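Local atomic coordinates of anthranilate-CoA ligase (Stigmatella aurantiaca, PDB entry 4WV3), a protein that belongs to the ANL superfamily, with a large AMP-binding domain and a smaller C-terminal domain. Residues 16-26 with 37-46. Residues are numbered along the deposited sequence; the frame is centred on the assembly and turned at random.
Sequences LERNLPVRANK and TFRQVSNEAN
The end of helix 14-17 and the turns that follow it, to residue 26, wrap round the N-terminal end of helix 38-54 and hold it by backbone bonds and one buried ring, at the edge of the chain, about 26 Å between the centre of the contact and that of the protein. Phe38 is the ring. Asn19 lays its CB over one face, toward the rim and 4.0 Å above the plane, while Leu16 CD1 sits at the ring edge, 3.9 Å from Phe38 CD1; the extended Lys26 chain runs alongside, pointing the same way, and its NZ goes on to Gly235 O and Glu208. With CG of Phe38 anti to its carbonyl carbon (chi1 -75°), the ring drops among these residues and meets Trp232 of helix 221-234. Two carbonyls receive the first amides of the helix: Arg39 N reaches Ala24 O at 3.2 Å, and Phe38 N approaches Lys26 O almost head-on to the carbonyl, also at 3.2 Å. Thr37 and Gln40 form a capping box, Gln40 N bonding to Thr37 OG1 and Thr37 N to Gln40 OE1. The contact lies in the AMP-binding part of the chain, which runs between the segments through strand 27-30 and into strand 35-37, antiparallel neighbours at one edge of the mixed sheet. On the outer side, the arginine chain of Arg39 is bent, and Leu20 CD1 lies over one guanidinium face, 3.7 Å above the plane and toward its rim, with Pro21 CB at the edge, 3.5 Å from Arg39 NH2. Farther along the helix, a water joins Glu17 OE2, Ser42 OG and Asn46 OD1, and Lys82 reaches both Glu17 and Asn46.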
loop_
_atom_site.group_PDB
_atom_site.type_symbol
_atom_site.label_atom_id
_atom_site.label_comp_id
_atom_site.label_asym_id
_atom_site.label_seq_id
_atom_site.Cartn_x
_atom_site.Cartn_y
_atom_site.Cartn_z
ATOM N N LEU A 16 12.895 -2.308 15.704
ATOM C CA LEU A 16 14.136 -3.000 15.390
ATOM C C LEU A 16 14.869 -3.421 16.662
ATOM O O LEU A 16 15.365 -4.542 16.759
ATOM C CB LEU A 16 15.039 -2.097 14.548
ATOM C CG LEU A 16 16.534 -2.428 14.522
ATOM C CD1 LEU A 16 16.797 -3.755 13.823
ATOM C CD2 LEU A 16 17.322 -1.300 13.868
ATOM N N GLU A 17 14.925 -2.519 17.636
ATOM C CA GLU A 17 15.769 -2.711 18.812
ATOM C C GLU A 17 15.176 -3.602 19.908
ATOM O O GLU A 17 15.828 -3.856 20.921
ATOM C CB GLU A 17 16.197 -1.360 19.393
ATOM C CG GLU A 17 17.097 -0.559 18.465
ATOM C CD GLU A 17 17.649 0.694 19.116
ATOM O OE1 GLU A 17 17.339 0.939 20.301
ATOM O OE2 GLU A 17 18.397 1.432 18.441
ATOM N N ARG A 18 13.950 -4.079 19.709
ATOM C CA ARG A 18 13.358 -5.030 20.649
ATOM C C ARG A 18 13.887 -6.432 20.364
ATOM O O ARG A 18 13.605 -7.376 21.101
ATOM C CB ARG A 18 11.828 -5.008 20.574
ATOM C CG ARG A 18 11.261 -5.526 19.262
ATOM C CD ARG A 18 9.800 -5.135 19.082
ATOM N NE ARG A 18 8.896 -5.891 19.945
ATOM C CZ ARG A 18 8.389 -5.433 21.084
ATOM N NH1 ARG A 18 8.698 -4.215 21.509
ATOM N NH2 ARG A 18 7.570 -6.192 21.802
ATOM N N ASN A 19 14.656 -6.554 19.286
ATOM C CA ASN A 19 15.260 -7.824 18.901
ATOM C C ASN A 19 16.696 -7.945 19.389
ATOM O O ASN A 19 17.256 -9.039 19.439
ATOM C CB ASN A 19 15.221 -7.994 17.383
ATOM C CG ASN A 19 13.812 -8.037 16.841
ATOM O OD1 ASN A 19 13.121 -9.046 16.966
ATOM N ND2 ASN A 19 13.377 -6.940 16.232
ATOM N N LEU A 20 17.295 -6.812 19.737
ATOM C CA LEU A 20 18.661 -6.797 20.237
ATOM C C LEU A 20 18.668 -6.980 21.751
ATOM O O LEU A 20 17.795 -6.457 22.444
ATOM C CB LEU A 20 19.369 -5.494 19.847
ATOM C CG LEU A 20 19.735 -5.295 18.370
ATOM C CD1 LEU A 20 20.296 -6.578 17.769
ATOM C CD2 LEU A 20 18.556 -4.785 17.557
ATOM N N PRO A 21 19.659 -7.721 22.272
ATOM C CA PRO A 21 20.744 -8.331 21.499
ATOM C C PRO A 21 20.501 -9.802 21.164
ATOM O O PRO A 21 21.385 -10.434 20.585
ATOM C CB PRO A 21 21.923 -8.227 22.460
ATOM C CG PRO A 21 21.291 -8.434 23.803
ATOM C CD PRO A 21 19.897 -7.838 23.722
ATOM N N VAL A 22 19.333 -10.334 21.515
ATOM C CA VAL A 22 19.084 -11.770 21.386
ATOM C C VAL A 22 19.169 -12.287 19.944
ATOM O O VAL A 22 19.733 -13.353 19.695
ATOM C CB VAL A 22 17.744 -12.193 22.048
ATOM C CG1 VAL A 22 16.575 -11.415 21.464
ATOM C CG2 VAL A 22 17.526 -13.694 21.910
ATOM N N ARG A 23 18.628 -11.525 18.999
ATOM C CA ARG A 23 18.662 -11.923 17.597
ATOM C C ARG A 23 19.666 -11.095 16.806
ATOM O O ARG A 23 19.437 -10.776 15.640
ATOM C CB ARG A 23 17.276 -11.792 16.964
ATOM C CG ARG A 23 16.207 -12.652 17.611
ATOM C CD ARG A 23 14.899 -12.542 16.847
ATOM N NE ARG A 23 13.801 -13.214 17.535
ATOM C CZ ARG A 23 12.991 -12.618 18.402
ATOM N NH1 ARG A 23 13.155 -11.333 18.690
ATOM N NH2 ARG A 23 12.015 -13.304 18.982
ATOM N N ALA A 24 20.780 -10.753 17.446
ATOM C CA ALA A 24 21.806 -9.929 16.818
ATOM C C ALA A 24 22.397 -10.575 15.568
ATOM O O ALA A 24 22.762 -9.883 14.619
ATOM C CB ALA A 24 22.909 -9.605 17.816
ATOM N N ASN A 25 22.482 -11.902 15.566
ATOM C CA ASN A 25 23.118 -12.618 14.464
ATOM C C ASN A 25 22.155 -13.284 13.483
ATOM O O ASN A 25 22.587 -13.954 12.546
ATOM C CB ASN A 25 24.125 -13.640 14.997
ATOM C CG ASN A 25 25.424 -12.997 15.438
ATOM O OD1 ASN A 25 25.519 -11.774 15.542
ATOM N ND2 ASN A 25 26.433 -13.819 15.699
ATOM N N LYS A 26 20.857 -13.104 13.697
ATOM C CA LYS A 26 19.873 -13.593 12.738
ATOM C C LYS A 26 19.751 -12.617 11.575
ATOM O O LYS A 26 19.652 -11.408 11.783
ATOM C CB LYS A 26 18.505 -13.790 13.393
ATOM C CG LYS A 26 17.421 -14.182 12.398
ATOM C CD LYS A 26 16.065 -14.373 13.053
ATOM C CE LYS A 26 15.017 -14.753 12.014
ATOM N NZ LYS A 26 13.676 -14.989 12.614
ATOM N N THR A 37 22.173 -8.742 9.245
ATOM C CA THR A 37 21.628 -9.223 10.504
ATOM C C THR A 37 21.016 -8.047 11.252
ATOM O O THR A 37 21.209 -6.896 10.865
ATOM C CB THR A 37 22.716 -9.867 11.381
ATOM O OG1 THR A 37 23.651 -8.864 11.801
ATOM C CG2 THR A 37 23.451 -10.951 10.609
ATOM N N PHE A 38 20.277 -8.334 12.319
ATOM C CA PHE A 38 19.661 -7.281 13.120
ATOM C C PHE A 38 20.707 -6.348 13.727
ATOM O O PHE A 38 20.477 -5.146 13.859
ATOM C CB PHE A 38 18.781 -7.877 14.221
ATOM C CG PHE A 38 17.471 -8.419 13.725
ATOM C CD1 PHE A 38 16.379 -7.583 13.559
ATOM C CD2 PHE A 38 17.328 -9.766 13.432
ATOM C CE1 PHE A 38 15.169 -8.079 13.105
ATOM C CE2 PHE A 38 16.120 -10.268 12.978
ATOM C CZ PHE A 38 15.040 -9.423 12.815
ATOM N N ARG A 39 21.859 -6.907 14.091
ATOM C CA ARG A 39 22.949 -6.116 14.649
ATOM C C ARG A 39 23.538 -5.183 13.597
ATOM O O ARG A 39 23.809 -4.014 13.872
ATOM C CB ARG A 39 24.042 -7.027 15.218
ATOM C CG ARG A 39 25.252 -6.284 15.764
ATOM C CD ARG A 39 24.848 -5.292 16.842
ATOM N NE ARG A 39 24.288 -5.953 18.016
ATOM C CZ ARG A 39 23.652 -5.320 18.996
ATOM N NH1 ARG A 39 23.486 -4.005 18.939
ATOM N NH2 ARG A 39 23.174 -6.001 20.030
ATOM N N GLN A 40 23.730 -5.708 12.390
ATOM C CA GLN A 40 24.289 -4.932 11.289
ATOM C C GLN A 40 23.361 -3.799 10.867
ATOM O O GLN A 40 23.815 -2.697 10.558
ATOM C CB GLN A 40 24.598 -5.839 10.097
ATOM C CG GLN A 40 25.739 -6.809 10.353
ATOM C CD GLN A 40 25.889 -7.843 9.257
ATOM O OE1 GLN A 40 24.925 -8.185 8.573
ATOM N NE2 GLN A 40 27.105 -8.344 9.084
ATOM N N VAL A 41 22.061 -4.078 10.853
ATOM C CA VAL A 41 21.065 -3.061 10.540
ATOM C C VAL A 41 21.079 -1.970 11.604
ATOM O O VAL A 41 21.033 -0.780 11.288
ATOM C CB VAL A 41 19.649 -3.664 10.443
ATOM C CG1 VAL A 41 18.608 -2.565 10.307
ATOM C CG2 VAL A 41 19.563 -4.627 9.272
ATOM N N SER A 42 21.156 -2.382 12.866
ATOM C CA SER A 42 21.179 -1.439 13.977
ATOM C C SER A 42 22.435 -0.576 13.951
ATOM O O SER A 42 22.375 0.626 14.206
ATOM C CB SER A 42 21.076 -2.176 15.312
ATOM O OG SER A 42 21.132 -1.266 16.396
ATOM N N ASN A 43 23.571 -1.196 13.642
ATOM C CA ASN A 43 24.835 -0.474 13.560
ATOM C C ASN A 43 24.829 0.575 12.455
ATOM O O ASN A 43 25.244 1.714 12.665
ATOM C CB ASN A 43 25.999 -1.442 13.347
ATOM C CG ASN A 43 26.266 -2.311 14.559
ATOM O OD1 ASN A 43 25.938 -1.942 15.687
ATOM N ND2 ASN A 43 26.869 -3.471 14.333
ATOM N N GLU A 44 24.354 0.182 11.278
ATOM C CA GLU A 44 24.323 1.079 10.132
ATOM C C GLU A 44 23.320 2.207 10.350
ATOM O O GLU A 44 23.551 3.344 9.939
ATOM C CB GLU A 44 24.001 0.305 8.852
ATOM C CG GLU A 44 24.077 1.140 7.584
ATOM C CD GLU A 44 24.219 0.291 6.335
ATOM O OE1 GLU A 44 25.104 -0.589 6.314
ATOM O OE2 GLU A 44 23.445 0.502 5.377
ATOM N N ALA A 45 22.209 1.887 11.007
ATOM C CA ALA A 45 21.189 2.883 11.317
ATOM C C ALA A 45 21.728 3.920 12.296
ATOM O O ALA A 45 21.437 5.111 12.176
ATOM C CB ALA A 45 19.944 2.215 11.878
ATOM N N ASN A 46 22.513 3.462 13.265
ATOM C CA ASN A 46 23.134 4.360 14.230
ATOM C C ASN A 46 24.171 5.261 13.569
ATOM O O ASN A 46 24.382 6.397 13.992
ATOM C CB ASN A 46 23.766 3.572 15.378
ATOM C CG ASN A 46 22.734 2.884 16.247
ATOM O OD1 ASN A 46 21.571 3.285 16.281
ATOM N ND2 ASN A 46 23.155 1.844 16.958
HETATM O O HOH W 1 19.628 0.959 15.974
HETATM O O HOH W 2 25.893 -9.534 13.051
#